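Local atomic coordinates of CysE, serine acetyltransferase (Brucella abortus, PDB entry 4HZD), a protein that probably catalyses transfer of the acetyl group from acetyl-coenzyme A to L-serine, forming O-acetylserine on the path to cysteine. Residues H155-L160 with V174-V179; G189-G194 with G215-G220; H203-Q208 with L219-V224. All coordinates share one frame; numbering follows the deposited sequence.

Contact 1 (H155-L160 with V174-V179); sequences HPAARL and VGETAV
Residues 155-160 and 174-179 are joined by two backbone hydrogen bonds, from H155 N to V174 O (2.9 Å) and from R159 N to A178 O (3.0 Å), the latter beside a parallel bridge pairing R159 with V179. Between them both chains make type I turns, H155 to A158 and G175 to A178. The imidazole of H155 lies flat against E176, whose CB sits 3.7 Å from the H155 ring centroid in a CH-pi contact, 10° off the ring normal. With CG anti to the backbone N (chi1 173°) and the chain extended beyond it, E176 runs on over the ring and stacks its carboxylate, salt-bridged to R202, at 28° to the imidazole plane. P156 CD packs on the opposite face of the ring. H155 ND1 accepts the N-H of A157, 3.0 Å away and close to the ring plane, while H155 NE2 is bonded to A104 O of the second subunit; the two bonds fix the rotation of the ring. A158 CB meets V174 CG1 at 3.7 Å, and V179 CG2 lies over one face of the R159 guanidinium. A water lies within hydrogen-bonding distance of A157 O and A178 O. Here the corners of two successive coils of the left-handed beta-helix stack: helices 116-132 and 136-149 pack against 155-160, and strands 191-193 and 205-206 continue the pairing beyond 174-179.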
loop_
_atom_site.group_PDB
_atom_site.type_symbol
_atom_site.label_atom_id
_atom_site.label_comp_id
_atom_site.label_asym_id
_atom_site.label_seq_id
_atom_site.Cartn_x
_atom_site.Cartn_y
_atom_site.Cartn_z
ATOM N N HIS A 155 -15.513 11.828 -21.133
ATOM C CA HIS A 155 -14.613 11.535 -22.230
ATOM C C HIS A 155 -13.562 12.620 -22.383
ATOM O O HIS A 155 -13.883 13.804 -22.317
ATOM C CB HIS A 155 -15.362 11.337 -23.538
ATOM C CG HIS A 155 -14.509 10.720 -24.616
ATOM N ND1 HIS A 155 -13.571 11.421 -25.302
ATOM C CD2 HIS A 155 -14.437 9.415 -25.083
ATOM C CE1 HIS A 155 -12.967 10.599 -26.183
ATOM N NE2 HIS A 155 -13.512 9.390 -26.061
ATOM N N PRO A 156 -12.276 12.235 -22.566
ATOM C CA PRO A 156 -11.233 13.272 -22.624
ATOM C C PRO A 156 -11.371 14.284 -23.765
ATOM O O PRO A 156 -10.775 15.332 -23.671
ATOM C CB PRO A 156 -9.917 12.482 -22.790
ATOM C CG PRO A 156 -10.217 11.112 -22.255
ATOM C CD PRO A 156 -11.700 10.873 -22.481
ATOM N N ALA A 157 -12.158 13.984 -24.795
ATOM C CA ALA A 157 -12.377 14.905 -25.936
ATOM C C ALA A 157 -13.466 15.912 -25.631
ATOM O O ALA A 157 -13.649 16.875 -26.391
ATOM C CB ALA A 157 -12.728 14.134 -27.219
ATOM N N ALA A 158 -14.184 15.698 -24.523
ATOM C CA ALA A 158 -15.218 16.633 -24.088
ATOM C C ALA A 158 -14.552 17.968 -23.814
ATOM O O ALA A 158 -13.356 18.003 -23.505
ATOM C CB ALA A 158 -15.961 16.146 -22.832
ATOM N N ARG A 159 -15.306 19.067 -23.957
ATOM C CA ARG A 159 -14.750 20.391 -23.667
ATOM C C ARG A 159 -15.505 21.041 -22.516
ATOM O O ARG A 159 -16.737 21.156 -22.571
ATOM C CB ARG A 159 -14.739 21.271 -24.926
ATOM C CG ARG A 159 -13.822 20.700 -25.983
ATOM C CD ARG A 159 -13.167 21.751 -26.851
ATOM N NE ARG A 159 -13.910 22.129 -28.050
ATOM C CZ ARG A 159 -14.836 21.408 -28.682
ATOM N NH1 ARG A 159 -15.188 20.197 -28.259
ATOM N NH2 ARG A 159 -15.412 21.919 -29.766
ATOM N N LEU A 160 -14.783 21.392 -21.454
ATOM C CA LEU A 160 -15.407 21.984 -20.260
ATOM C C LEU A 160 -14.867 23.373 -19.955
ATOM O O LEU A 160 -13.646 23.562 -19.825
ATOM C CB LEU A 160 -15.223 21.101 -19.024
ATOM C CG LEU A 160 -15.654 19.629 -19.047
ATOM C CD1 LEU A 160 -15.292 18.957 -17.725
ATOM C CD2 LEU A 160 -17.153 19.516 -19.297
ATOM N N VAL A 174 -20.360 12.324 -19.491
ATOM C CA VAL A 174 -20.214 13.324 -20.533
ATOM C C VAL A 174 -19.531 12.687 -21.743
ATOM O O VAL A 174 -18.383 12.193 -21.659
ATOM C CB VAL A 174 -19.402 14.531 -20.028
ATOM C CG1 VAL A 174 -19.168 15.592 -21.115
ATOM C CG2 VAL A 174 -20.073 15.106 -18.786
ATOM N N GLY A 175 -20.235 12.741 -22.866
ATOM C CA GLY A 175 -19.769 12.159 -24.101
ATOM C C GLY A 175 -18.662 12.915 -24.811
ATOM O O GLY A 175 -18.385 14.085 -24.551
ATOM N N GLU A 176 -18.038 12.201 -25.727
ATOM C CA GLU A 176 -16.900 12.652 -26.498
ATOM C C GLU A 176 -17.046 14.005 -27.191
ATOM O O GLU A 176 -16.077 14.775 -27.233
ATOM C CB GLU A 176 -16.577 11.551 -27.525
ATOM C CG GLU A 176 -15.517 11.932 -28.528
ATOM C CD GLU A 176 -15.357 10.878 -29.606
ATOM O OE1 GLU A 176 -16.291 10.073 -29.788
ATOM O OE2 GLU A 176 -14.288 10.867 -30.244
ATOM N N THR A 177 -18.238 14.304 -27.735
ATOM C CA THR A 177 -18.432 15.547 -28.471
ATOM C C THR A 177 -19.249 16.592 -27.714
ATOM O O THR A 177 -19.742 17.574 -28.313
ATOM C CB THR A 177 -19.074 15.302 -29.847
ATOM O OG1 THR A 177 -20.435 14.879 -29.663
ATOM C CG2 THR A 177 -18.256 14.235 -30.622
ATOM N N ALA A 178 -19.429 16.374 -26.414
ATOM C CA ALA A 178 -20.060 17.416 -25.553
ATOM C C ALA A 178 -19.189 18.648 -25.388
ATOM O O ALA A 178 -17.929 18.564 -25.341
ATOM C CB ALA A 178 -20.413 16.864 -24.181
ATOM N N VAL A 179 -19.882 19.785 -25.285
ATOM C CA VAL A 179 -19.275 21.075 -24.986
ATOM C C VAL A 179 -20.053 21.713 -23.827
ATOM O O VAL A 179 -21.276 21.825 -23.870
ATOM C CB VAL A 179 -19.243 22.043 -26.178
ATOM C CG1 VAL A 179 -18.550 23.328 -25.763
ATOM C CG2 VAL A 179 -18.519 21.425 -27.374
HETATM O O HOH W 1 -16.196 18.116 -27.527
#

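Contact 2 (G189-G194 with G215-G220); sequences GVTLGG and GAKILG. With COA (coenzyme A), chain C.
T191 CG2 and L219 CD2 meet across the contact beside the thiol of coenzyme A, whose S1P lies 3.7 Å from T191 CG2 and 3.8 Å from G193 CA. G193 has no side chain, and a CB there would collide with the sulfur. The pantetheine amide N4P gives a weak hydrogen bond to G194 O (2.8 Å), bent to 123° at the hydrogen. L219 lies alongside the same arm: its CD2 meets C3P of the coenzyme and its CD1 approaches O9P. Beneath the ligand, strands 191-193 and 217-219 run parallel, 10° apart, in consecutive coils of the hexapeptide-repeat left-handed beta-helix. Four backbone hydrogen bonds join the two segments: T191 N to A216 O, I218 N to T191 O, G193 N to I218 O and G220 N to G193 O. L192 and I218 point together into the helix interior, their CD2 and CD1 atoms 3.9 Å apart, where I212 of strand 211-212 touches both. T191 OG1 is anti to its carbonyl carbon (chi1 -58°), which leaves CG2 for the sulfur; the hydroxyl is hydrogen-bonded to H188 of the second subunit. The K217 chain curls back so that NZ donates a hydrogen bond to G215 O (3.0 Å), from well above that carbonyl plane, and a weak one to G189 O (3.4 Å). G189 O touches G215 CA at 3.0 Å.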
loop_
_atom_site.group_PDB
_atom_site.type_symbol
_atom_site.label_atom_id
_atom_site.label_comp_id
_atom_site.label_asym_id
_atom_site.label_seq_id
_atom_site.Cartn_x
_atom_site.Cartn_y
_atom_site.Cartn_z
ATOM N N GLY A 189 -25.925 12.454 -11.205
ATOM C CA GLY A 189 -26.853 11.655 -12.026
ATOM C C GLY A 189 -27.119 12.278 -13.397
ATOM O O GLY A 189 -28.086 11.935 -14.051
ATOM N N VAL A 190 -26.258 13.188 -13.819
ATOM C CA VAL A 190 -26.469 13.912 -15.087
ATOM C C VAL A 190 -25.753 13.233 -16.252
ATOM O O VAL A 190 -24.583 12.829 -16.121
ATOM C CB VAL A 190 -26.107 15.398 -14.983
ATOM C CG1 VAL A 190 -26.033 16.030 -16.381
ATOM C CG2 VAL A 190 -27.165 16.115 -14.136
ATOM N N THR A 191 -26.482 13.055 -17.357
ATOM C CA THR A 191 -25.899 12.553 -18.615
ATOM C C THR A 191 -25.952 13.666 -19.666
ATOM O O THR A 191 -27.042 14.228 -20.001
ATOM C CB THR A 191 -26.631 11.313 -19.165
ATOM O OG1 THR A 191 -26.635 10.253 -18.203
ATOM C CG2 THR A 191 -25.940 10.769 -20.431
ATOM N N LEU A 192 -24.779 13.992 -20.183
ATOM C CA LEU A 192 -24.677 14.713 -21.435
ATOM C C LEU A 192 -24.285 13.697 -22.476
ATOM O O LEU A 192 -23.100 13.419 -22.694
ATOM C CB LEU A 192 -23.674 15.855 -21.334
ATOM C CG LEU A 192 -23.938 16.741 -20.121
ATOM C CD1 LEU A 192 -22.886 17.848 -20.155
ATOM C CD2 LEU A 192 -25.343 17.340 -20.168
ATOM N N GLY A 193 -25.303 13.059 -23.047
ATOM C CA GLY A 193 -25.071 11.851 -23.834
ATOM C C GLY A 193 -25.659 11.866 -25.236
ATOM O O GLY A 193 -26.021 12.938 -25.758
ATOM N N GLY A 194 -25.721 10.670 -25.835
ATOM C CA GLY A 194 -26.196 10.478 -27.217
ATOM C C GLY A 194 -27.564 9.816 -27.300
ATOM O O GLY A 194 -28.012 9.167 -26.362
ATOM N N GLY A 215 -29.966 14.071 -11.828
ATOM C CA GLY A 215 -30.550 12.988 -12.618
ATOM C C GLY A 215 -31.034 13.339 -14.020
ATOM O O GLY A 215 -31.615 12.482 -14.673
ATOM N N ALA A 216 -30.827 14.580 -14.484
ATOM C CA ALA A 216 -31.246 14.952 -15.830
ATOM C C ALA A 216 -30.460 14.192 -16.921
ATOM O O ALA A 216 -29.228 14.009 -16.800
ATOM C CB ALA A 216 -31.094 16.453 -16.026
ATOM N N LYS A 217 -31.159 13.731 -17.964
ATOM C CA LYS A 217 -30.511 13.217 -19.171
ATOM C C LYS A 217 -30.707 14.193 -20.320
ATOM O O LYS A 217 -31.861 14.512 -20.683
ATOM C CB LYS A 217 -31.064 11.841 -19.598
ATOM C CG LYS A 217 -31.681 11.011 -18.485
ATOM C CD LYS A 217 -30.654 10.230 -17.702
ATOM C CE LYS A 217 -31.322 9.634 -16.467
ATOM N NZ LYS A 217 -30.441 9.822 -15.279
ATOM N N ILE A 218 -29.607 14.665 -20.905
ATOM C CA ILE A 218 -29.658 15.573 -22.041
ATOM C C ILE A 218 -29.005 14.786 -23.192
ATOM O O ILE A 218 -27.823 14.376 -23.099
ATOM C CB ILE A 218 -28.983 16.914 -21.736
ATOM C CG1 ILE A 218 -29.607 17.533 -20.467
ATOM C CG2 ILE A 218 -29.112 17.870 -22.911
ATOM C CD1 ILE A 218 -28.935 18.801 -19.971
ATOM N N LEU A 219 -29.789 14.495 -24.243
ATOM C CA LEU A 219 -29.359 13.467 -25.229
ATOM C C LEU A 219 -29.414 13.964 -26.647
ATOM O O LEU A 219 -30.473 14.378 -27.096
ATOM C CB LEU A 219 -30.200 12.199 -25.139
ATOM C CG LEU A 219 -30.396 11.575 -23.763
ATOM C CD1 LEU A 219 -31.392 10.435 -23.889
ATOM C CD2 LEU A 219 -29.051 11.106 -23.214
ATOM N N GLY A 220 -28.283 13.887 -27.350
ATOM C CA GLY A 220 -28.196 14.319 -28.752
ATOM C C GLY A 220 -27.304 15.532 -28.920
ATOM O O GLY A 220 -26.902 16.159 -27.944
HETATM N N1A COA C . -38.318 9.762 -22.597
HETATM C C2A COA C . -39.574 10.145 -22.915
HETATM N N3A COA C . -40.041 10.172 -24.182
HETATM C C4A COA C . -39.237 9.824 -25.228
HETATM C C5A COA C . -37.849 9.410 -24.966
HETATM C C6A COA C . -37.415 9.393 -23.541
HETATM N N6A COA C . -36.158 9.023 -23.183
HETATM N N7A COA C . -37.308 9.127 -26.174
HETATM C C8A COA C . -38.261 9.337 -27.123
HETATM N N9A COA C . -39.406 9.755 -26.550
HETATM C C1B COA C . -40.689 10.107 -27.216
HETATM C C2B COA C . -40.588 11.403 -28.006
HETATM O O2B COA C . -40.775 12.541 -27.163
HETATM C C3B COA C . -41.705 11.242 -29.020
HETATM O O3B COA C . -42.952 11.719 -28.475
HETATM P P3B COA C . -43.994 12.629 -29.328
HETATM O O7A COA C . -44.136 11.841 -30.617
HETATM O O8A COA C . -43.312 13.975 -29.474
HETATM O O9A COA C . -45.244 12.700 -28.470
HETATM C C4B COA C . -41.758 9.730 -29.265
HETATM O O4B COA C . -41.128 9.104 -28.138
HETATM C C5B COA C . -41.023 9.313 -30.537
HETATM O O5B COA C . -39.638 9.653 -30.418
HETATM P P1A COA C . -38.501 9.036 -31.385
HETATM O O1A COA C . -37.206 9.747 -31.050
HETATM O O2A COA C . -39.026 9.051 -32.808
HETATM O O3A COA C . -38.426 7.492 -30.886
HETATM P P2A COA C . -37.115 6.544 -30.993
HETATM O O4A COA C . -36.360 6.936 -32.240
HETATM O O5A COA C . -37.536 5.101 -30.807
HETATM O O6A COA C . -36.240 6.986 -29.698
HETATM C CBP COA C . -34.698 6.109 -27.964
HETATM C CCP COA C . -34.921 6.477 -29.435
HETATM C CDP COA C . -35.998 6.255 -27.189
HETATM C CEP COA C . -34.253 4.643 -27.933
HETATM C CAP COA C . -33.603 7.048 -27.386
HETATM O OAP COA C . -33.946 8.443 -27.541
HETATM C C9P COA C . -33.242 6.806 -25.931
HETATM O O9P COA C . -33.658 7.543 -25.039
HETATM N N8P COA C . -32.449 5.756 -25.706
HETATM C C7P COA C . -31.410 5.729 -24.700
HETATM C C6P COA C . -30.072 6.260 -25.209
HETATM C C5P COA C . -29.171 6.567 -24.032
HETATM O O5P COA C . -29.496 6.227 -22.902
HETATM N N4P COA C . -28.033 7.217 -24.334
HETATM C C3P COA C . -27.090 7.786 -23.385
HETATM C C2P COA C . -25.736 8.047 -24.041
HETATM S S1P COA C . -24.489 8.284 -22.755
#

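Contact 3 (H203-Q208 with L219-V224); sequences HPKIRQ and LGNIQV
L219 and G220 pass beside P204, the G220 carbonyl oxygen lying 3.4 Å from P204 CD. Backbone angles of 113°/168° at G220 would press any CB against the preceding carbonyl oxygen, and they turn the chain out of strand 217-219. N221 follows as the centre of an inverse gamma turn. Its CG is anti to the backbone N (chi1 -172°), which swings OD1 back to take a hydrogen bond from K205 NZ at 2.9 Å, the ammonium standing above the plane of the amide. The same NZ also donates to H203 O (2.6 Å), is hydrogen-bonded to T177 O and forms a salt bridge with D201. I222 hands its carbonyl oxygen to K205 N, starting the parallel pairing. Q223 pairs with K205, whose oxygen receives V224 N at 2.9 Å, and its extended side chain crosses that of R207 at about a right angle. Q223 CG lies over one face of the R207 guanidinium; the placing of Q223 OE1 near R207 NH2 is doubtful, and the arginine has a salt bridge to E181. V224 O accepts R207 N (3.1 Å), and V224 CG2 packs 3.6 Å from I206 CD1 as the two side chains lie alongside each other on the inner face. Such in-register stacking of aliphatic side chains inside the coils is characteristic of the left-handed parallel beta-helix of hexapeptide-repeat acyltransferases.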
loop_
_atom_site.group_PDB
_atom_site.type_symbol
_atom_site.label_atom_id
_atom_site.label_comp_id
_atom_site.label_asym_id
_atom_site.label_seq_id
_atom_site.Cartn_x
_atom_site.Cartn_y
_atom_site.Cartn_z
ATOM N N HIS A 203 -23.424 14.927 -29.023
ATOM C CA HIS A 203 -23.663 15.112 -27.577
ATOM C C HIS A 203 -23.950 16.568 -27.417
ATOM O O HIS A 203 -23.708 17.345 -28.367
ATOM C CB HIS A 203 -22.440 14.662 -26.737
ATOM C CG HIS A 203 -22.035 13.206 -26.971
ATOM N ND1 HIS A 203 -20.864 12.858 -27.536
ATOM C CD2 HIS A 203 -22.695 12.008 -26.685
ATOM C CE1 HIS A 203 -20.781 11.509 -27.633
ATOM N NE2 HIS A 203 -21.896 10.989 -27.131
ATOM N N PRO A 204 -24.455 16.967 -26.241
ATOM C CA PRO A 204 -24.955 18.317 -26.021
ATOM C C PRO A 204 -23.957 19.463 -25.948
ATOM O O PRO A 204 -22.757 19.315 -25.594
ATOM C CB PRO A 204 -25.700 18.210 -24.677
ATOM C CG PRO A 204 -26.108 16.791 -24.599
ATOM C CD PRO A 204 -24.898 16.065 -25.152
ATOM N N LYS A 205 -24.495 20.614 -26.308
ATOM C CA LYS A 205 -23.793 21.872 -26.234
ATOM C C LYS A 205 -24.470 22.696 -25.144
ATOM O O LYS A 205 -25.616 23.145 -25.294
ATOM C CB LYS A 205 -23.832 22.573 -27.600
ATOM C CG LYS A 205 -23.441 21.673 -28.777
ATOM C CD LYS A 205 -21.959 21.280 -28.747
ATOM C CE LYS A 205 -21.556 20.257 -29.831
ATOM N NZ LYS A 205 -22.203 18.913 -29.746
ATOM N N ILE A 206 -23.778 22.851 -24.024
ATOM C CA ILE A 206 -24.317 23.589 -22.872
ATOM C C ILE A 206 -23.738 25.011 -22.842
ATOM O O ILE A 206 -22.526 25.190 -22.663
ATOM C CB ILE A 206 -24.015 22.828 -21.555
ATOM C CG1 ILE A 206 -24.391 21.335 -21.706
ATOM C CG2 ILE A 206 -24.683 23.477 -20.350
ATOM C CD1 ILE A 206 -25.875 21.066 -21.970
ATOM N N ARG A 207 -24.623 26.014 -22.991
ATOM C CA ARG A 207 -24.236 27.435 -22.994
ATOM C C ARG A 207 -24.010 27.954 -21.571
ATOM O O ARG A 207 -24.316 27.269 -20.600
ATOM C CB ARG A 207 -25.301 28.281 -23.695
ATOM C CG ARG A 207 -25.557 27.879 -25.147
ATOM C CD ARG A 207 -24.503 28.447 -26.070
ATOM N NE ARG A 207 -24.583 27.879 -27.425
ATOM C CZ ARG A 207 -23.864 26.834 -27.873
ATOM N NH1 ARG A 207 -23.004 26.202 -27.076
ATOM N NH2 ARG A 207 -24.004 26.401 -29.128
ATOM N N GLN A 208 -23.483 29.171 -21.481
ATOM C CA GLN A 208 -23.029 29.810 -20.266
ATOM C C GLN A 208 -24.163 29.993 -19.253
ATOM O O GLN A 208 -25.291 30.242 -19.635
ATOM C CB GLN A 208 -22.445 31.172 -20.675
ATOM C CG GLN A 208 -21.237 31.625 -19.893
ATOM C CD GLN A 208 -20.555 32.853 -20.483
ATOM O OE1 GLN A 208 -20.667 33.958 -19.934
ATOM N NE2 GLN A 208 -19.828 32.665 -21.597
ATOM N N LEU A 219 -29.789 14.495 -24.243
ATOM C CA LEU A 219 -29.359 13.467 -25.229
ATOM C C LEU A 219 -29.414 13.964 -26.647
ATOM O O LEU A 219 -30.473 14.378 -27.096
ATOM C CB LEU A 219 -30.200 12.199 -25.139
ATOM C CG LEU A 219 -30.396 11.575 -23.763
ATOM C CD1 LEU A 219 -31.392 10.435 -23.889
ATOM C CD2 LEU A 219 -29.051 11.106 -23.214
ATOM N N GLY A 220 -28.283 13.887 -27.350
ATOM C CA GLY A 220 -28.196 14.319 -28.752
ATOM C C GLY A 220 -27.304 15.532 -28.920
ATOM O O GLY A 220 -26.902 16.159 -27.944
ATOM N N ASN A 221 -26.984 15.836 -30.168
ATOM C CA ASN A 221 -26.356 17.092 -30.536
ATOM C C ASN A 221 -27.386 18.250 -30.484
ATOM O O ASN A 221 -27.843 18.761 -31.514
ATOM C CB ASN A 221 -25.717 16.971 -31.915
ATOM C CG ASN A 221 -24.899 18.175 -32.267
ATOM O OD1 ASN A 221 -24.553 18.968 -31.398
ATOM N ND2 ASN A 221 -24.590 18.334 -33.547
ATOM N N ILE A 222 -27.751 18.621 -29.260
ATOM C CA ILE A 222 -28.756 19.629 -29.005
ATOM C C ILE A 222 -28.097 20.707 -28.156
ATOM O O ILE A 222 -27.029 20.494 -27.569
ATOM C CB ILE A 222 -30.044 19.040 -28.337
ATOM C CG1 ILE A 222 -29.756 18.410 -26.952
ATOM C CG2 ILE A 222 -30.739 18.037 -29.277
ATOM C CD1 ILE A 222 -30.990 17.939 -26.187
ATOM N N GLN A 223 -28.709 21.875 -28.122
ATOM C CA GLN A 223 -28.189 22.983 -27.352
ATOM C C GLN A 223 -29.083 23.286 -26.155
ATOM O O GLN A 223 -30.313 23.274 -26.287
ATOM C CB GLN A 223 -28.109 24.214 -28.264
ATOM C CG GLN A 223 -27.460 25.436 -27.632
ATOM C CD GLN A 223 -27.411 26.629 -28.583
ATOM O OE1 GLN A 223 -26.378 26.914 -29.193
ATOM N NE2 GLN A 223 -28.545 27.310 -28.735
ATOM N N VAL A 224 -28.479 23.533 -24.988
ATOM C CA VAL A 224 -29.203 24.141 -23.868
ATOM C C VAL A 224 -28.807 25.610 -23.859
ATOM O O VAL A 224 -27.641 25.962 -23.648
ATOM C CB VAL A 224 -28.955 23.447 -22.507
ATOM C CG1 VAL A 224 -29.766 24.123 -21.407
ATOM C CG2 VAL A 224 -29.328 21.972 -22.598
#

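In the fold
All three contacts lie in one left-handed beta-helix. Contact 1 joins two of the early coils, and its 174-179 segment passes the pairing on: G175 N lies 2.9 Å from L192 O in contact 2, while V179 O lies 2.7 Å from I206 N in contact 3. Contacts 2 and 3, centres about 9 Å apart, share L219 and G220, where the chain turns from one face of the helix to the next; P204 CG of contact 3 touches I218 O of contact 2 at 3.3 Å. Contact 2 lines the coenzyme A pocket, to which K197 and, from the second subunit, A214 and A232 also contribute hydrogen bonds. Contact 3 reaches the coenzyme through L219.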